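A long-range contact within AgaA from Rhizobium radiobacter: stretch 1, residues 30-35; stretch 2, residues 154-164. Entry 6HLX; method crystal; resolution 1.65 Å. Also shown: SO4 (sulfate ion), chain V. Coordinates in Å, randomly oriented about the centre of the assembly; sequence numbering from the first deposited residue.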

ATOM      1  N   LEU A  30       7.726   8.223  -5.131  1.00 16.96           N
ATOM      2  CA  LEU A  30       8.570   7.271  -5.866  1.00 17.18           C
ATOM      3  C   LEU A  30       9.255   7.880  -7.106  1.00 21.17           C
ATOM      4  O   LEU A  30      10.161   7.270  -7.676  1.00 21.84           O
ATOM      5  CB  LEU A  30       7.799   5.987  -6.186  1.00 17.54           C
ATOM      6  CG  LEU A  30       7.402   5.194  -4.935  1.00 21.06           C
ATOM      7  CD1 LEU A  30       6.380   4.141  -5.274  1.00 21.90           C
ATOM      8  CD2 LEU A  30       8.637   4.601  -4.201  1.00 21.62           C
ATOM      9  N   ALA A  31       8.891   9.110  -7.456  1.00 18.85           N
ATOM     10  CA  ALA A  31       9.584   9.838  -8.517  1.00 18.27           C
ATOM     11  C   ALA A  31      10.775  10.596  -7.908  1.00 20.88           C
ATOM     12  O   ALA A  31      11.788  10.774  -8.571  1.00 21.20           O
ATOM     13  CB  ALA A  31       8.622  10.848  -9.154  1.00 18.81           C
ATOM     14  N   ILE A  32      10.617  11.108  -6.684  1.00 17.84           N
ATOM     15  CA  ILE A  32      11.592  12.004  -6.037  1.00 18.20           C
ATOM     16  C   ILE A  32      12.542  11.299  -5.078  1.00 20.96           C
ATOM     17  O   ILE A  32      13.572  11.878  -4.739  1.00 20.70           O
ATOM     18  CB  ILE A  32      10.754  13.070  -5.262  1.00 24.09           C
ATOM     19  CG1 ILE A  32       9.979  13.985  -6.248  1.00 25.59           C
ATOM     20  CG2 ILE A  32      11.576  13.905  -4.239  1.00 29.50           C
ATOM     21  CD1 ILE A  32       8.746  14.711  -5.465  1.00 37.21           C
ATOM     22  N   HIS A  33      12.157  10.127  -4.567  1.00 17.58           N
ATOM     23  CA  HIS A  33      12.936   9.489  -3.506  1.00 17.61           C
ATOM     24  C   HIS A  33      13.428   8.100  -3.830  1.00 21.31           C
ATOM     25  O   HIS A  33      12.829   7.410  -4.645  1.00 19.45           O
ATOM     26  CB  HIS A  33      12.065   9.411  -2.227  1.00 18.42           C
ATOM     27  CG  HIS A  33      11.767  10.745  -1.604  1.00 20.94           C
ATOM     28  ND1 HIS A  33      12.761  11.506  -1.027  1.00 22.38           N
ATOM     29  CD2 HIS A  33      10.578  11.377  -1.446  1.00 21.52           C
ATOM     30  CE1 HIS A  33      12.162  12.593  -0.570  1.00 22.35           C
ATOM     31  NE2 HIS A  33      10.838  12.550  -0.795  1.00 21.60           N
ATOM     32  N   ARG A  34      14.447   7.647  -3.069  1.00 18.77           N
ATOM     33  CA  ARG A  34      15.001   6.305  -3.153  1.00 18.85           C
ATOM     34  C   ARG A  34      15.361   5.837  -1.750  1.00 20.93           C
ATOM     35  O   ARG A  34      15.735   6.655  -0.905  1.00 20.07           O
ATOM     36  CB  ARG A  34      16.267   6.298  -4.049  1.00 19.60           C
ATOM     37  CG  ARG A  34      15.980   6.341  -5.564  1.00 22.04           C
ATOM     38  CD  ARG A  34      15.265   5.073  -6.018  1.00 24.70           C
ATOM     39  NE  ARG A  34      14.886   5.059  -7.437  1.00 25.67           N
ATOM     40  CZ  ARG A  34      13.740   5.528  -7.927  1.00 27.30           C
ATOM     41  NH1 ARG A  34      12.861   6.135  -7.128  1.00 18.48           N
ATOM     42  NH2 ARG A  34      13.472   5.416  -9.219  1.00 27.01           N
ATOM     43  N   GLY A  35      15.282   4.522  -1.533  1.00 18.39           N
ATOM     44  CA  GLY A  35      15.727   3.901  -0.286  1.00 18.13           C
ATOM     45  C   GLY A  35      17.050   3.196  -0.488  1.00 21.08           C
ATOM     46  O   GLY A  35      17.682   3.335  -1.546  1.00 18.94           O
TER
HETATM   47  S   SO4 V 621      20.761  18.766 -11.146  1.00 42.71           S
HETATM   48  O1  SO4 V 621      19.579  18.439 -11.999  1.00 36.05           O
HETATM   49  O2  SO4 V 621      21.509  19.929 -11.756  1.00 45.38           O
HETATM   50  O3  SO4 V 621      21.708  17.634 -11.071  1.00 37.05           O
HETATM   51  O4  SO4 V 621      20.300  19.162  -9.803  1.00 41.52           O
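Stretch 2 (154-164) APVGAGPFKFA

The end of a helix leaves backbone carbonyls without helical partners, and a distant segment of the same chain can take them up. AgaA offers a compact example. Residues 30-32 finish a helix, and His-33 is the first residue to leave helical phi/psi; more than 120 residues later, the loop 154-160 passes this end and becomes a strand at Phe-161. The nearest pair of CA atoms across the stretches is His-33 CA and Gly-159 CA, 4.0 Å apart.

Backbone hydrogen bonds fix the register. Gly-159 N donates to Ile-32 O at 2.9 Å, and Phe-161 N donates to Ala-31 O at 3.0 Å, so stretch 2 advances as stretch 1 is read backwards. Between these donors, the nitrogen of Pro-160 carries no hydrogen, and Pro-160 CD rests 3.3 Å from Ala-31 O. A CA-H...O contact, Ile-32 CA to Phe-161 O at 3.2 Å, adds a further link.

At two positions the approach leaves no room for a CB, and both are glycine. A CB on Gly-159 would clash with Ile-32 C and His-33 N; one on Gly-157 would clash with His-33 ND1 and Ile-32 O.

A water molecule bridges the two stretches. It accepts from Ala-158 N at 2.9 Å and from Arg-34 N at 3.1 Å, and is hydrogen-bonded to His-33 ND1 at 2.8 Å.

Apolar side chains add contacts. Ile-32 reaches Phe-163 through CD1 to CB at 4.2 Å and Pro-155 through CG2 to CB at 4.4 Å, while Ala-31 CB lies 4.1 Å from Phe-161 CD2.

Pro-160 CD lies over one face of the Arg-34 guanidinium, 3.5 Å from Arg-34 NH2. Arg-34 NH1 donates to Leu-30 O at 3.0 Å and to His-33 O at 2.8 Å, within its own stretch.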

ATOM      1  N   ALA A 154       9.660  21.958   1.305  1.00 31.48           N
ATOM      2  CA  ALA A 154       9.855  21.387  -0.037  1.00 30.18           C
ATOM      3  C   ALA A 154      10.741  20.125   0.047  1.00 29.18           C
ATOM      4  O   ALA A 154      11.818  20.165   0.644  1.00 27.90           O
ATOM      5  CB  ALA A 154      10.482  22.406  -0.977  1.00 31.31           C
ATOM      6  N   PRO A 155      10.280  19.001  -0.511  1.00 24.84           N
ATOM      7  CA  PRO A 155      11.062  17.752  -0.394  1.00 23.94           C
ATOM      8  C   PRO A 155      12.449  17.793  -1.032  1.00 26.13           C
ATOM      9  O   PRO A 155      12.659  18.407  -2.098  1.00 25.53           O
ATOM     10  CB  PRO A 155      10.203  16.736  -1.148  1.00 24.83           C
ATOM     11  CG  PRO A 155       8.817  17.267  -1.050  1.00 29.88           C
ATOM     12  CD  PRO A 155       8.986  18.755  -1.182  1.00 25.80           C
ATOM     13  N   VAL A 156      13.400  17.133  -0.351  1.00 21.54           N
ATOM     14  CA  VAL A 156      14.767  16.935  -0.853  1.00 20.78           C
ATOM     15  C   VAL A 156      15.020  15.428  -0.782  1.00 23.70           C
ATOM     16  O   VAL A 156      14.913  14.842   0.294  1.00 24.10           O
ATOM     17  CB  VAL A 156      15.847  17.754  -0.115  1.00 25.28           C
ATOM     18  CG1 VAL A 156      17.250  17.328  -0.570  1.00 25.17           C
ATOM     19  CG2 VAL A 156      15.652  19.257  -0.359  1.00 25.17           C
ATOM     20  N   GLY A 157      15.307  14.811  -1.927  1.00 20.72           N
ATOM     21  CA  GLY A 157      15.532  13.370  -1.967  1.00 21.03           C
ATOM     22  C   GLY A 157      16.696  12.983  -2.852  1.00 23.19           C
ATOM     23  O   GLY A 157      17.520  13.831  -3.240  1.00 22.12           O
ATOM     24  N   ALA A 158      16.778  11.691  -3.151  1.00 19.86           N
ATOM     25  CA  ALA A 158      17.859  11.135  -3.962  1.00 20.16           C
ATOM     26  C   ALA A 158      17.321  10.434  -5.221  1.00 22.73           C
ATOM     27  O   ALA A 158      18.071   9.760  -5.921  1.00 22.50           O
ATOM     28  CB  ALA A 158      18.711  10.179  -3.114  1.00 21.20           C
ATOM     29  N   GLY A 159      16.045  10.645  -5.520  1.00 20.42           N
ATOM     30  CA  GLY A 159      15.403   9.994  -6.662  1.00 20.59           C
ATOM     31  C   GLY A 159      15.688  10.638  -8.013  1.00 22.29           C
ATOM     32  O   GLY A 159      16.371  11.654  -8.081  1.00 21.39           O
ATOM     33  N   PRO A 160      15.143  10.042  -9.107  1.00 19.77           N
ATOM     34  CA  PRO A 160      15.470  10.521 -10.472  1.00 19.49           C
ATOM     35  C   PRO A 160      14.912  11.901 -10.816  1.00 21.52           C
ATOM     36  O   PRO A 160      15.385  12.510 -11.771  1.00 21.48           O
ATOM     37  CB  PRO A 160      14.869   9.432 -11.389  1.00 21.16           C
ATOM     38  CG  PRO A 160      13.795   8.790 -10.552  1.00 23.55           C
ATOM     39  CD  PRO A 160      14.337   8.802  -9.149  1.00 20.53           C
ATOM     40  N   PHE A 161      13.888  12.360 -10.063  1.00 19.36           N
ATOM     41  CA  PHE A 161      13.298  13.689 -10.276  1.00 18.52           C
ATOM     42  C   PHE A 161      13.373  14.522  -9.003  1.00 24.35           C
ATOM     43  O   PHE A 161      13.278  13.973  -7.898  1.00 22.77           O
ATOM     44  CB  PHE A 161      11.840  13.587 -10.745  1.00 19.02           C
ATOM     45  CG  PHE A 161      11.633  12.913 -12.087  1.00 19.74           C
ATOM     46  CD1 PHE A 161      11.664  13.657 -13.269  1.00 21.58           C
ATOM     47  CD2 PHE A 161      11.360  11.547 -12.164  1.00 20.22           C
ATOM     48  CE1 PHE A 161      11.462  13.038 -14.511  1.00 21.42           C
ATOM     49  CE2 PHE A 161      11.174  10.925 -13.409  1.00 21.78           C
ATOM     50  CZ  PHE A 161      11.227  11.677 -14.572  1.00 20.95           C
ATOM     51  N   LYS A 162      13.530  15.845  -9.169  1.00 23.09           N
ATOM     52  CA  LYS A 162      13.613  16.816  -8.074  1.00 22.82           C
ATOM     53  C   LYS A 162      12.260  17.476  -7.956  1.00 24.19           C
ATOM     54  O   LYS A 162      11.621  17.752  -8.974  1.00 22.60           O
ATOM     55  CB  LYS A 162      14.624  17.941  -8.402  1.00 26.07           C
ATOM     56  CG  LYS A 162      16.029  17.503  -8.779  1.00 42.21           C
ATOM     57  CD  LYS A 162      16.956  18.712  -8.944  1.00 43.92           C
ATOM     58  CE  LYS A 162      16.786  19.449 -10.256  1.00 40.76           C
ATOM     59  NZ  LYS A 162      17.840  20.486 -10.416  1.00 44.83           N
ATOM     60  N   PHE A 163      11.842  17.800  -6.732  1.00 21.80           N
ATOM     61  CA  PHE A 163      10.592  18.523  -6.524  1.00 21.06           C
ATOM     62  C   PHE A 163      10.743  19.930  -7.121  1.00 25.47           C
ATOM     63  O   PHE A 163      11.753  20.610  -6.877  1.00 24.32           O
ATOM     64  CB  PHE A 163      10.309  18.626  -5.023  1.00 22.06           C
ATOM     65  CG  PHE A 163       9.082  19.424  -4.653  1.00 23.01           C
ATOM     66  CD1 PHE A 163       7.828  18.820  -4.607  1.00 24.74           C
ATOM     67  CD2 PHE A 163       9.185  20.768  -4.301  1.00 24.98           C
ATOM     68  CE1 PHE A 163       6.689  19.552  -4.200  1.00 26.08           C
ATOM     69  CE2 PHE A 163       8.051  21.507  -3.929  1.00 26.85           C
ATOM     70  CZ  PHE A 163       6.808  20.892  -3.880  1.00 24.91           C
ATOM     71  N   ALA A 164       9.757  20.367  -7.922  1.00 22.80           N
ATOM     72  CA  ALA A 164       9.858  21.704  -8.514  1.00 24.46           C
ATOM     73  C   ALA A 164       8.781  22.659  -8.004  1.00 30.45           C
ATOM     74  O   ALA A 164       9.058  23.850  -7.842  1.00 34.24           O
ATOM     75  CB  ALA A 164       9.875  21.633 -10.028  1.00 25.92           C
TER
HETATM   76  O   HOH W   1      15.186  10.090  -1.304  1.00 18.88           O